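Pyruvate carboxylase n-terminal domain (Aquifex aeolicus, PDB 1ULZ) is the biotin carboxylase subunit of pyruvate carboxylase, an ATP-grasp family protein built from an N-terminal Rossmann-like domain, an ATP-grasp domain and a biotin carboxylase C-terminal domain. Local coordinates at residues I102-K107 and I265-A270; V220-E225 and I257-A262; F83-A88 and N289-V294. The protein carries 1 engineered substitution. All blocks are in the same frame, centred on the assembly; numbering follows the deposited sequence.

Contact 1. Residues I102-K107 and I265-A270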
loop_
_atom_site.group_PDB
_atom_site.type_symbol
_atom_site.label_atom_id
_atom_site.label_comp_id
_atom_site.label_asym_id
_atom_site.label_seq_id
_atom_site.Cartn_x
_atom_site.Cartn_y
_atom_site.Cartn_z
ATOM N N ILE A 102 -18.162 17.250 -10.099
ATOM C CA ILE A 102 -17.917 15.856 -9.771
ATOM C C ILE A 102 -18.587 15.522 -8.443
ATOM O O ILE A 102 -17.981 15.623 -7.379
ATOM C CB ILE A 102 -16.398 15.567 -9.717
ATOM C CG1 ILE A 102 -15.793 15.833 -11.098
ATOM C CG2 ILE A 102 -16.138 14.120 -9.297
ATOM C CD1 ILE A 102 -14.303 15.592 -11.186
ATOM N N GLY A 103 -19.861 15.145 -8.531
ATOM C CA GLY A 103 -20.649 14.798 -7.363
ATOM C C GLY A 103 -22.088 14.545 -7.782
ATOM O O GLY A 103 -22.389 14.521 -8.975
ATOM N N PRO A 104 -23.006 14.344 -6.828
ATOM C CA PRO A 104 -24.406 14.097 -7.183
ATOM C C PRO A 104 -25.086 15.337 -7.774
ATOM O O PRO A 104 -24.486 16.408 -7.839
ATOM C CB PRO A 104 -25.023 13.659 -5.856
ATOM C CG PRO A 104 -24.218 14.424 -4.847
ATOM C CD PRO A 104 -22.805 14.293 -5.370
ATOM N N HIS A 105 -26.331 15.185 -8.215
ATOM C CA HIS A 105 -27.073 16.305 -8.793
ATOM C C HIS A 105 -27.301 17.361 -7.715
ATOM O O HIS A 105 -27.501 17.027 -6.546
ATOM C CB HIS A 105 -28.423 15.834 -9.335
ATOM C CG HIS A 105 -29.152 16.884 -10.114
ATOM N ND1 HIS A 105 -28.969 17.066 -11.469
ATOM C CD2 HIS A 105 -30.016 17.847 -9.716
ATOM C CE1 HIS A 105 -29.688 18.099 -11.870
ATOM N NE2 HIS A 105 -30.332 18.591 -10.825
ATOM N N TRP A 106 -27.280 18.634 -8.098
ATOM C CA TRP A 106 -27.467 19.692 -7.112
ATOM C C TRP A 106 -28.801 19.602 -6.375
ATOM O O TRP A 106 -28.900 20.009 -5.214
ATOM C CB TRP A 106 -27.306 21.083 -7.743
ATOM C CG TRP A 106 -28.405 21.508 -8.677
ATOM C CD1 TRP A 106 -28.435 21.359 -10.031
ATOM C CD2 TRP A 106 -29.621 22.179 -8.319
ATOM N NE1 TRP A 106 -29.590 21.897 -10.540
ATOM C CE2 TRP A 106 -30.336 22.408 -9.510
ATOM C CE3 TRP A 106 -30.171 22.608 -7.108
ATOM C CZ2 TRP A 106 -31.577 23.049 -9.528
ATOM C CZ3 TRP A 106 -31.406 23.244 -7.125
ATOM C CH2 TRP A 106 -32.094 23.459 -8.327
ATOM N N LYS A 107 -29.824 19.061 -7.032
ATOM C CA LYS A 107 -31.122 18.923 -6.381
ATOM C C LYS A 107 -31.022 17.888 -5.274
ATOM O O LYS A 107 -31.634 18.039 -4.216
ATOM C CB LYS A 107 -32.200 18.512 -7.389
ATOM C CG LYS A 107 -32.678 19.658 -8.265
ATOM C CD LYS A 107 -33.635 19.181 -9.351
ATOM C CE LYS A 107 -34.254 20.362 -10.097
ATOM N NZ LYS A 107 -35.091 19.900 -11.252
ATOM N N ILE A 265 -33.977 8.279 -5.088
ATOM C CA ILE A 265 -33.795 9.731 -5.103
ATOM C C ILE A 265 -32.918 10.200 -6.262
ATOM O O ILE A 265 -32.564 11.374 -6.339
ATOM C CB ILE A 265 -33.175 10.250 -3.788
ATOM C CG1 ILE A 265 -31.831 9.569 -3.537
ATOM C CG2 ILE A 265 -34.125 9.989 -2.618
ATOM C CD1 ILE A 265 -31.204 9.990 -2.228
ATOM N N GLY A 266 -32.567 9.282 -7.159
ATOM C CA GLY A 266 -31.739 9.649 -8.297
ATOM C C GLY A 266 -30.293 9.985 -7.958
ATOM O O GLY A 266 -29.652 10.784 -8.641
ATOM N N TYR A 267 -29.763 9.367 -6.909
ATOM C CA TYR A 267 -28.393 9.633 -6.499
ATOM C C TYR A 267 -27.353 8.973 -7.394
ATOM O O TYR A 267 -27.495 7.814 -7.772
ATOM C CB TYR A 267 -28.170 9.163 -5.054
ATOM C CG TYR A 267 -26.938 9.764 -4.396
ATOM C CD1 TYR A 267 -25.668 9.243 -4.627
ATOM C CD2 TYR A 267 -27.043 10.895 -3.597
ATOM C CE1 TYR A 267 -24.540 9.841 -4.085
ATOM C CE2 TYR A 267 -25.928 11.495 -3.056
ATOM C CZ TYR A 267 -24.678 10.967 -3.303
ATOM O OH TYR A 267 -23.566 11.583 -2.775
ATOM N N TYR A 268 -26.323 9.726 -7.756
ATOM C CA TYR A 268 -25.227 9.165 -8.534
ATOM C C TYR A 268 -23.895 9.710 -8.027
ATOM O O TYR A 268 -23.854 10.723 -7.330
ATOM C CB TYR A 268 -25.403 9.388 -10.044
ATOM C CG TYR A 268 -25.651 10.797 -10.514
ATOM C CD1 TYR A 268 -24.649 11.760 -10.468
ATOM C CD2 TYR A 268 -26.870 11.146 -11.078
ATOM C CE1 TYR A 268 -24.855 13.032 -10.978
ATOM C CE2 TYR A 268 -27.084 12.412 -11.593
ATOM C CZ TYR A 268 -26.075 13.350 -11.542
ATOM O OH TYR A 268 -26.288 14.607 -12.067
ATOM N N ASN A 269 -22.820 9.008 -8.365
ATOM C CA ASN A 269 -21.466 9.329 -7.934
ATOM C C ASN A 269 -21.327 8.835 -6.493
ATOM O O ASN A 269 -22.148 8.041 -6.038
ATOM C CB ASN A 269 -21.161 10.831 -8.034
ATOM C CG ASN A 269 -19.684 11.103 -8.343
ATOM O OD1 ASN A 269 -18.795 10.754 -7.557
ATOM N ND2 ASN A 269 -19.419 11.710 -9.498
ATOM N N ALA A 270 -20.305 9.301 -5.777
ATOM C CA ALA A 270 -20.059 8.848 -4.406
ATOM C C ALA A 270 -20.908 9.484 -3.308
ATOM O O ALA A 270 -21.215 10.676 -3.343
ATOM C CB ALA A 270 -18.576 9.012 -4.065
HETATM O O HOH W 1 -21.318 13.202 -11.317
HETATM O O HOH W 2 -27.325 12.569 -8.371
#
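Gly103, Pro104 and His105, in the loop that leaves edge strand 100-101 of the N-terminal parallel sheet for helix 106-113, lie against Tyr267, Tyr268 and Asn269, at the entry to strand 269-277 of the ATP-grasp sheet. The two backbones run nearly antiparallel, 160° apart. Pro104 and Tyr268 carry most of the contact. Pro104 CB stands over one face of the Tyr267 ring, a CH-pi contact 3.9 Å from the centroid, with CG beside Tyr267 OH. That hydroxyl donates to Ala270 O at 2.6 Å, which fixes the ring under the proline. On the backbone side, Pro104 CA makes a CH...O contact of 3.4 Å with Tyr268 O. Tyr268 has its CG wedged between its own backbone N and carbonyl carbon (chi1 53°), and this carries the ring across Gly103 and His105: Gly103 O is 3.5 Å from Tyr268 CE1, and Tyr268 OH lies at the edge of the imidazole, 3.7 Å from His105 ND1. The same ring places one face over water 2, which accepts from His105 N at 2.8 Å, donates to Gly266 O and takes a weak bond from Tyr268 N. Water 1 does similar work further along, donating to Gly103 O at 2.9 Å and accepting from Asn269 ND2. The Asn269 amide is well tied: ND2 also bonds Gln311 O in helix 307-315, while OD1 accepts from Ala270 N. Gly266, at positive phi, is the C-prime residue of the Schellman motif that ends helix 248-264 and turns the chain into this contact. No direct hydrogen bond crosses between the segments, so the two domains meet here through proline-tyrosine packing and through water: water 2 joins backbone groups of both segments, while water 1 joins Gly103 O to the Asn269 side-chain amide.

Contact 2. Residues V220-E225 and I257-A262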
loop_
_atom_site.group_PDB
_atom_site.type_symbol
_atom_site.label_atom_id
_atom_site.label_comp_id
_atom_site.label_asym_id
_atom_site.label_seq_id
_atom_site.Cartn_x
_atom_site.Cartn_y
_atom_site.Cartn_z
ATOM N N VAL A 220 -26.482 1.577 -9.239
ATOM C CA VAL A 220 -26.044 2.084 -7.947
ATOM C C VAL A 220 -25.682 0.894 -7.072
ATOM O O VAL A 220 -26.494 -0.005 -6.864
ATOM C CB VAL A 220 -27.151 2.915 -7.245
ATOM C CG1 VAL A 220 -26.640 3.430 -5.901
ATOM C CG2 VAL A 220 -27.574 4.079 -8.125
ATOM N N ILE A 221 -24.451 0.878 -6.578
ATOM C CA ILE A 221 -24.005 -0.211 -5.729
ATOM C C ILE A 221 -23.483 0.337 -4.406
ATOM O O ILE A 221 -23.274 1.539 -4.263
ATOM C CB ILE A 221 -22.883 -1.015 -6.409
ATOM C CG1 ILE A 221 -21.642 -0.138 -6.580
ATOM C CG2 ILE A 221 -23.353 -1.510 -7.778
ATOM C CD1 ILE A 221 -20.476 -0.852 -7.236
ATOM N N HIS A 222 -23.295 -0.543 -3.430
ATOM C CA HIS A 222 -22.757 -0.115 -2.149
ATOM C C HIS A 222 -21.424 -0.844 -1.975
ATOM O O HIS A 222 -21.239 -1.947 -2.507
ATOM C CB HIS A 222 -23.727 -0.460 -1.007
ATOM C CG HIS A 222 -23.798 -1.920 -0.686
ATOM N ND1 HIS A 222 -22.893 -2.546 0.144
ATOM C CD2 HIS A 222 -24.654 -2.884 -1.105
ATOM C CE1 HIS A 222 -23.187 -3.832 0.221
ATOM N NE2 HIS A 222 -24.251 -4.064 -0.528
ATOM N N LEU A 223 -20.487 -0.221 -1.269
ATOM C CA LEU A 223 -19.194 -0.852 -1.042
ATOM C C LEU A 223 -19.059 -1.199 0.436
ATOM O O LEU A 223 -18.040 -0.913 1.067
ATOM C CB LEU A 223 -18.043 0.067 -1.473
ATOM C CG LEU A 223 -17.991 0.544 -2.933
ATOM C CD1 LEU A 223 -16.563 0.962 -3.262
ATOM C CD2 LEU A 223 -18.435 -0.549 -3.883
ATOM N N GLY A 224 -20.103 -1.804 0.987
ATOM C CA GLY A 224 -20.065 -2.195 2.383
ATOM C C GLY A 224 -20.116 -1.041 3.364
ATOM O O GLY A 224 -20.299 0.117 2.980
ATOM N N GLU A 225 -19.936 -1.360 4.639
ATOM C CA GLU A 225 -19.992 -0.354 5.691
ATOM C C GLU A 225 -18.653 -0.094 6.369
ATOM O O GLU A 225 -17.670 -0.815 6.165
ATOM C CB GLU A 225 -21.006 -0.769 6.764
ATOM C CG GLU A 225 -20.459 -1.764 7.804
ATOM C CD GLU A 225 -20.259 -3.179 7.268
ATOM O OE1 GLU A 225 -20.367 -3.395 6.043
ATOM O OE2 GLU A 225 -19.983 -4.088 8.080
ATOM N N ILE A 257 -30.948 -2.083 0.995
ATOM C CA ILE A 257 -31.882 -1.053 1.421
ATOM C C ILE A 257 -31.275 0.297 1.055
ATOM O O ILE A 257 -31.965 1.204 0.577
ATOM C CB ILE A 257 -32.131 -1.115 2.943
ATOM C CG1 ILE A 257 -33.042 -2.305 3.264
ATOM C CG2 ILE A 257 -32.736 0.189 3.428
ATOM C CD1 ILE A 257 -33.340 -2.476 4.742
ATOM N N VAL A 258 -29.968 0.411 1.268
ATOM C CA VAL A 258 -29.223 1.623 0.955
ATOM C C VAL A 258 -29.280 1.968 -0.539
ATOM O O VAL A 258 -29.654 3.082 -0.910
ATOM C CB VAL A 258 -27.738 1.475 1.378
ATOM C CG1 VAL A 258 -26.905 2.611 0.798
ATOM C CG2 VAL A 258 -27.632 1.463 2.902
ATOM N N THR A 259 -28.910 1.012 -1.389
ATOM C CA THR A 259 -28.911 1.237 -2.834
ATOM C C THR A 259 -30.313 1.425 -3.412
ATOM O O THR A 259 -30.491 2.158 -4.381
ATOM C CB THR A 259 -28.175 0.098 -3.585
ATOM O OG1 THR A 259 -28.792 -1.161 -3.295
ATOM C CG2 THR A 259 -26.712 0.051 -3.151
ATOM N N LYS A 260 -31.308 0.780 -2.811
ATOM C CA LYS A 260 -32.691 0.936 -3.264
ATOM C C LYS A 260 -33.135 2.376 -3.015
ATOM O O LYS A 260 -33.737 3.016 -3.880
ATOM C CB LYS A 260 -33.622 0.002 -2.490
ATOM C CG LYS A 260 -35.040 0.557 -2.361
ATOM C CD LYS A 260 -35.838 -0.149 -1.268
ATOM C CE LYS A 260 -35.173 -0.029 0.120
ATOM N NZ LYS A 260 -35.063 1.361 0.631
ATOM N N ALA A 261 -32.835 2.875 -1.820
ATOM C CA ALA A 261 -33.199 4.234 -1.437
ATOM C C ALA A 261 -32.425 5.249 -2.268
ATOM O O ALA A 261 -32.970 6.273 -2.674
ATOM C CB ALA A 261 -32.923 4.451 0.051
ATOM N N ALA A 262 -31.150 4.960 -2.517
ATOM C CA ALA A 262 -30.311 5.848 -3.312
ATOM C C ALA A 262 -30.893 5.996 -4.714
ATOM O O ALA A 262 -31.009 7.105 -5.233
ATOM C CB ALA A 262 -28.893 5.299 -3.397
#
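Val220 opens the strand with its side chain aimed at the helix: CG1, anti to the backbone N (chi1 180°), meets Ala262 CB at 3.9 Å. Its carbonyl O rests 3.7 Å from Thr259 CB. Ile221 turns its side chain to the other side of the sheet, toward Leu320 and Gln324, while Thr259 CG2 rests on the peptide joining Ile221 to His222, 3.5 Å from Ile221 C and as close to His222 N. The same methyl touches the His222 side chain, whose CB is 3.7 Å from Thr259 CG2, and it stands at the edge of the imidazole. Thr259 can offer a bare methyl here because its OG1 is turned back to the helix, bonded to Asn256 O. The His222 ring is held from two ends: ND1 accepts from Gly224 N at 3.0 Å, and NE2 pairs with Glu252 OE2 on the same helix as Thr259. Beyond it, Glu225 reaches that helix again through a salt bridge to Arg251. No hydrogen bond crosses between the segments; methyl groups pack on one another and on the strand's peptide groups, with the polar links coming from residues on the flanks. Strand and helix axes approach to 7.7 Å and run at 145°, closer to antiparallel than crossed. A helix laid this way over one face of an antiparallel sheet, with Val258 reaching Val212, Met273 and Phe275 on strands 206-214 and 269-277, is the alpha+beta layering of the ATP-grasp fold.

Contact 3. Residues F83-A88 and N289-V294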
loop_
_atom_site.group_PDB
_atom_site.type_symbol
_atom_site.label_atom_id
_atom_site.label_comp_id
_atom_site.label_asym_id
_atom_site.label_seq_id
_atom_site.Cartn_x
_atom_site.Cartn_y
_atom_site.Cartn_z
ATOM N N PHE A 83 -15.766 22.413 2.701
ATOM C CA PHE A 83 -15.853 23.593 1.843
ATOM C C PHE A 83 -17.118 23.638 0.984
ATOM O O PHE A 83 -18.222 23.663 1.519
ATOM C CB PHE A 83 -14.611 23.707 0.958
ATOM C CG PHE A 83 -13.342 23.941 1.731
ATOM C CD1 PHE A 83 -13.249 24.991 2.637
ATOM C CD2 PHE A 83 -12.244 23.112 1.560
ATOM C CE1 PHE A 83 -12.083 25.210 3.359
ATOM C CE2 PHE A 83 -11.073 23.325 2.278
ATOM C CZ PHE A 83 -10.994 24.376 3.178
ATOM N N LEU A 84 -16.965 23.650 -0.337
ATOM C CA LEU A 84 -18.125 23.717 -1.232
ATOM C C LEU A 84 -18.638 22.355 -1.697
ATOM O O LEU A 84 -19.495 22.292 -2.580
ATOM C CB LEU A 84 -17.794 24.558 -2.467
ATOM C CG LEU A 84 -17.324 26.003 -2.273
ATOM C CD1 LEU A 84 -16.952 26.587 -3.624
ATOM C CD2 LEU A 84 -18.419 26.825 -1.612
ATOM N N ALA A 85 -18.130 21.278 -1.097
ATOM C CA ALA A 85 -18.512 19.915 -1.476
ATOM C C ALA A 85 -20.008 19.636 -1.456
ATOM O O ALA A 85 -20.543 19.017 -2.375
ATOM C CB ALA A 85 -17.801 18.905 -0.584
ATOM N N GLU A 86 -20.682 20.083 -0.404
ATOM C CA GLU A 86 -22.110 19.852 -0.283
ATOM C C GLU A 86 -22.908 21.142 -0.389
ATOM O O GLU A 86 -23.940 21.295 0.249
ATOM C CB GLU A 86 -22.408 19.136 1.036
ATOM C CG GLU A 86 -21.634 17.826 1.187
ATOM C CD GLU A 86 -21.907 17.130 2.502
ATOM O OE1 GLU A 86 -22.947 16.450 2.611
ATOM O OE2 GLU A 86 -21.085 17.265 3.433
ATOM N N ASN A 87 -22.414 22.060 -1.209
ATOM C CA ASN A 87 -23.068 23.342 -1.441
ATOM C C ASN A 87 -23.916 23.183 -2.705
ATOM O O ASN A 87 -23.401 23.282 -3.821
ATOM C CB ASN A 87 -22.010 24.428 -1.651
ATOM C CG ASN A 87 -22.601 25.817 -1.721
ATOM O OD1 ASN A 87 -23.466 26.101 -2.552
ATOM N ND2 ASN A 87 -22.129 26.701 -0.851
ATOM N N ALA A 88 -25.212 22.931 -2.529
ATOM C CA ALA A 88 -26.110 22.735 -3.668
ATOM C C ALA A 88 -26.076 23.911 -4.634
ATOM O O ALA A 88 -26.176 23.729 -5.843
ATOM C CB ALA A 88 -27.540 22.488 -3.183
ATOM N N ASN A 289 -23.965 12.083 3.684
ATOM C CA ASN A 289 -22.988 13.037 3.180
ATOM C C ASN A 289 -22.968 12.808 1.667
ATOM O O ASN A 289 -22.658 11.705 1.199
ATOM C CB ASN A 289 -21.590 12.766 3.754
ATOM C CG ASN A 289 -21.567 12.735 5.275
ATOM O OD1 ASN A 289 -22.109 13.621 5.934
ATOM N ND2 ASN A 289 -20.919 11.717 5.840
ATOM N N THR A 290 -23.310 13.839 0.908
ATOM C CA THR A 290 -23.344 13.728 -0.544
ATOM C C THR A 290 -22.001 14.145 -1.126
ATOM O O THR A 290 -21.914 15.112 -1.886
ATOM C CB THR A 290 -24.442 14.631 -1.117
ATOM O OG1 THR A 290 -24.208 15.977 -0.693
ATOM C CG2 THR A 290 -25.817 14.178 -0.624
ATOM N N ARG A 291 -20.962 13.396 -0.773
ATOM C CA ARG A 291 -19.604 13.703 -1.210
ATOM C C ARG A 291 -18.682 12.540 -0.879
ATOM O O ARG A 291 -19.108 11.553 -0.277
ATOM C CB ARG A 291 -19.104 14.929 -0.455
ATOM C CG ARG A 291 -19.159 14.739 1.063
ATOM C CD ARG A 291 -18.379 15.808 1.817
ATOM N NE ARG A 291 -18.649 15.789 3.254
ATOM C CZ ARG A 291 -18.095 14.956 4.133
ATOM N NH1 ARG A 291 -17.213 14.043 3.747
ATOM N NH2 ARG A 291 -18.435 15.036 5.413
ATOM N N ILE A 292 -17.415 12.668 -1.269
ATOM C CA ILE A 292 -16.424 11.643 -0.969
ATOM C C ILE A 292 -16.215 11.701 0.548
ATOM O O ILE A 292 -16.316 12.767 1.159
ATOM C CB ILE A 292 -15.070 11.920 -1.697
ATOM C CG1 ILE A 292 -14.103 10.752 -1.477
ATOM C CG2 ILE A 292 -14.432 13.203 -1.174
ATOM C CD1 ILE A 292 -14.584 9.438 -2.045
ATOM N N GLN A 293 -15.936 10.560 1.159
ATOM C CA GLN A 293 -15.734 10.527 2.606
ATOM C C GLN A 293 -14.252 10.615 2.959
ATOM O O GLN A 293 -13.402 10.091 2.236
ATOM C CB GLN A 293 -16.302 9.236 3.190
ATOM C CG GLN A 293 -16.560 9.319 4.676
ATOM C CD GLN A 293 -17.944 9.854 4.982
ATOM O OE1 GLN A 293 -18.479 10.690 4.246
ATOM N NE2 GLN A 293 -18.529 9.380 6.076
ATOM N N VAL A 294 -13.942 11.269 4.074
ATOM C CA VAL A 294 -12.556 11.385 4.503
ATOM C C VAL A 294 -11.957 9.992 4.639
ATOM O O VAL A 294 -10.860 9.724 4.145
ATOM C CB VAL A 294 -12.421 12.087 5.877
ATOM C CG1 VAL A 294 -10.953 12.142 6.285
ATOM C CG2 VAL A 294 -13.001 13.492 5.815
HETATM O O HOH W 3 -20.543 16.602 -3.668
#
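Glu86 OE2 lies at the edge of the Arg291 guanidinium, near its plane, and accepts from NE at 2.9 Å in a salt bridge; over one face of that group sits Asn289 CB. At another edge NH1 donates, close to the guanidinium plane, to Ile292 O. Carboxylate and guanidinium planes are 78° apart, and NE meets OE2 alone, from above the carboxylate plane. The other oxygen, Glu86 OE1, takes Thr290 N at 3.1 Å, also from above the plane. Extended beyond CG (chi2 179°), Glu86 carries its carboxylate across to the facing loop and holds both a side chain and the backbone there. Glu86 belongs to a type I beta turn, Leu84 to Asn87, in the loop between strand 76-78 and helix 88-96 of the N-terminal domain; Asn87 N-caps that helix through Phe90 N. The loop it meets follows strand 283-289 of the ATP-grasp sheet and bends at Thr290 in an inverse gamma turn. Ala85 CB packs 4.0 Å from Arg291 CD, the carbon next to the bridging NE. Water 3 donates to both Ala85 O and Thr290 O, each at 2.7 Å. Asn289 ND2 bonds Glu274 OE1, outside the two loops, and Gln293 OE1.

Overall arrangement
From the N terminus, the chain first reaches 83-88, then 102-107, both in loops on the carboxyl side of parallel strands in the N-terminal domain. It next builds the ATP-grasp region, where contact 2 closes a short loop between strand 220-232 and helix 248-264. The chain leaves that helix at once for 265-270, closing contact 1 around contact 2, and 289-294 closes contact 3 around both. The loops are nested and none cross. Contacts 1 and 3 join the N-terminal domain to the ATP-grasp sheet and touch each other, Tyr267 meeting Thr290. Contact 2 lies within the ATP-grasp domain and adjoins contact 1 through Ala262 and Tyr267, but does not touch contact 3.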